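Local coordinates for protein endo-N-acetyl-beta-D-glucosaminidase (Hypocrea jecorina, PDB 4AC1) that probably cleaves the chitobiose core of N-linked glycans as a family 18 glycoside hydrolase, removing sugar chains from the fungus's own cellulases, at residues T63-T68 and V115-E120. Sequence-based numbering, arbitrary orientation.
Sequences TLWNET and VNFQLE. With NAG (2-acetamido-2-deoxy-beta-D-glucopyranose), chain C.
Trp65 meets Phe117 in a buried aromatic contact between helix 62-73 and the turn that leads from helix 100-116 into strand 121-125. The rings are oblique, planes at 31° and centroids 4.6 Å apart between the Trp65 five-membered ring and Phe117. Phe117 CD1 lies over one indole face, toward its rim, 3.4 Å from Trp65 CE2, while Phe117 CB makes a CH-pi contact 3.8 Å above the centroid of the six-membered ring. Leu64 CD2 covers the opposite face, over its centre. Farther round, Leu119 CD2 packs obliquely against Trp65 CZ3 at 3.7 Å. The CA–CB bond of Trp65 points toward the turn, and chi1 of -65°, with CG beside the backbone N, turns one indole face to Phe117; NE1 donates to Pro56 O. The turn is a Schellman motif with Gln118, at positive phi, as its C-prime residue; in this GH18 beta/alpha barrel it directs the chain from an outer helix into the next parallel strand. A water bridges the Thr68 side chain and the turn backbone, donating to Thr68 OG1 (3.0 Å) and to Phe117 O (2.9 Å); Thr68 OG1 itself donates to Trp65 O at 2.7 Å. Beside the contact, Asn66 ND2 carries the N-linked NAG, whose O7 approaches Trp65 CB. With an alanine at Trp65, Phe117 and Leu119 would probably lose their shared apolar partner and Pro56 O its indole donor, opening a gap between helix and turn.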
# COMPACT_ATOMS: atom_id res chain seq x y z
N THR A 63 -2.54 -15.34 14.84
CA THR A 63 -2.56 -16.11 13.60
C THR A 63 -1.87 -15.29 12.51
O THR A 63 -1.01 -15.77 11.80
CB THR A 63 -4.00 -16.50 13.16
OG1 THR A 63 -4.67 -17.20 14.23
CG2 THR A 63 -3.97 -17.38 11.91
N LEU A 64 -2.27 -14.02 12.40
CA LEU A 64 -1.70 -13.12 11.40
C LEU A 64 -0.16 -13.09 11.45
O LEU A 64 0.50 -13.35 10.45
CB LEU A 64 -2.30 -11.72 11.57
CG LEU A 64 -2.05 -10.67 10.48
CD1 LEU A 64 -3.09 -9.57 10.57
CD2 LEU A 64 -0.65 -10.10 10.59
N TRP A 65 0.40 -12.78 12.62
CA TRP A 65 1.86 -12.61 12.70
C TRP A 65 2.60 -13.92 12.51
O TRP A 65 3.66 -13.94 11.91
CB TRP A 65 2.30 -11.88 13.98
CG TRP A 65 1.80 -10.45 14.03
CD1 TRP A 65 0.96 -9.91 14.99
CD2 TRP A 65 2.05 -9.40 13.08
NE1 TRP A 65 0.71 -8.59 14.69
CE2 TRP A 65 1.36 -8.25 13.53
CE3 TRP A 65 2.80 -9.31 11.90
CZ2 TRP A 65 1.39 -7.04 12.83
CZ3 TRP A 65 2.83 -8.10 11.21
CH2 TRP A 65 2.13 -6.99 11.68
N ASN A 66 2.02 -15.02 13.00
CA ASN A 66 2.59 -16.33 12.73
C ASN A 66 2.64 -16.66 11.23
O ASN A 66 3.65 -17.17 10.74
CB ASN A 66 1.86 -17.42 13.50
CG ASN A 66 2.41 -17.59 14.88
OD1 ASN A 66 3.45 -18.21 15.06
ND2 ASN A 66 1.75 -17.02 15.87
N GLU A 67 1.58 -16.31 10.52
CA GLU A 67 1.55 -16.54 9.07
C GLU A 67 2.57 -15.67 8.31
O GLU A 67 3.11 -16.09 7.29
CB GLU A 67 0.14 -16.34 8.50
CG GLU A 67 -0.84 -17.43 8.94
CD GLU A 67 -2.14 -17.42 8.18
OE1 GLU A 67 -2.56 -16.35 7.69
OE2 GLU A 67 -2.75 -18.51 8.07
N THR A 68 2.84 -14.46 8.80
CA THR A 68 3.77 -13.59 8.07
C THR A 68 5.17 -14.20 7.91
O THR A 68 5.85 -13.94 6.91
CB THR A 68 3.90 -12.15 8.65
OG1 THR A 68 4.49 -12.20 9.95
CG2 THR A 68 2.55 -11.43 8.69
N VAL A 115 9.87 -2.68 14.26
CA VAL A 115 10.87 -3.61 14.81
C VAL A 115 10.17 -4.81 15.43
O VAL A 115 10.53 -5.97 15.14
CB VAL A 115 11.76 -2.91 15.87
CG1 VAL A 115 12.60 -3.92 16.63
CG2 VAL A 115 12.64 -1.88 15.20
N ASN A 116 9.16 -4.56 16.28
CA ASN A 116 8.53 -5.64 17.04
C ASN A 116 7.80 -6.65 16.17
O ASN A 116 7.74 -7.84 16.50
CB ASN A 116 7.59 -5.08 18.11
CG ASN A 116 8.33 -4.38 19.24
OD1 ASN A 116 9.48 -4.68 19.54
ND2 ASN A 116 7.66 -3.42 19.86
N PHE A 117 7.24 -6.19 15.05
CA PHE A 117 6.44 -7.06 14.18
C PHE A 117 7.20 -7.46 12.93
O PHE A 117 6.66 -8.12 12.05
CB PHE A 117 5.05 -6.46 13.98
CG PHE A 117 4.31 -6.36 15.27
CD1 PHE A 117 3.74 -7.50 15.85
CD2 PHE A 117 4.33 -5.18 16.00
CE1 PHE A 117 3.14 -7.44 17.10
CE2 PHE A 117 3.71 -5.12 17.26
CZ PHE A 117 3.12 -6.25 17.80
N GLN A 118 8.48 -7.09 12.92
CA GLN A 118 9.45 -7.54 11.93
C GLN A 118 9.00 -7.22 10.50
O GLN A 118 9.13 -8.02 9.57
CB GLN A 118 9.78 -9.03 12.15
CG GLN A 118 10.40 -9.28 13.54
CD GLN A 118 10.72 -10.73 13.84
OE1 GLN A 118 10.07 -11.65 13.35
NE2 GLN A 118 11.72 -10.94 14.68
N LEU A 119 8.51 -5.99 10.34
CA LEU A 119 8.06 -5.52 9.03
C LEU A 119 9.22 -5.13 8.16
O LEU A 119 10.25 -4.65 8.64
CB LEU A 119 7.12 -4.33 9.20
CG LEU A 119 5.86 -4.60 10.02
CD1 LEU A 119 5.06 -3.32 10.18
CD2 LEU A 119 4.99 -5.70 9.40
N GLU A 120 9.06 -5.33 6.86
CA GLU A 120 10.13 -5.07 5.90
C GLU A 120 9.94 -3.76 5.16
O GLU A 120 10.75 -3.40 4.31
CB GLU A 120 10.23 -6.24 4.93
CG GLU A 120 10.47 -7.54 5.69
CD GLU A 120 10.74 -8.73 4.82
OE1 GLU A 120 9.82 -9.22 4.13
OE2 GLU A 120 11.89 -9.21 4.85
C1 NAG C . 2.19 -17.14 17.23
C2 NAG C . 2.83 -15.89 17.82
C3 NAG C . 3.24 -16.13 19.27
C4 NAG C . 2.02 -16.59 20.06
C5 NAG C . 1.39 -17.81 19.37
C6 NAG C . 0.09 -18.21 20.05
C7 NAG C . 4.01 -14.19 16.55
C8 NAG C . 5.20 -13.86 15.72
N2 NAG C . 3.95 -15.44 17.01
O3 NAG C . 3.78 -14.95 19.82
O4 NAG C . 2.37 -16.93 21.39
O5 NAG C . 1.08 -17.52 18.02
O6 NAG C . -0.21 -19.53 19.66
O7 NAG C . 3.14 -13.34 16.78
O HOH W 1 6.31 -9.88 9.76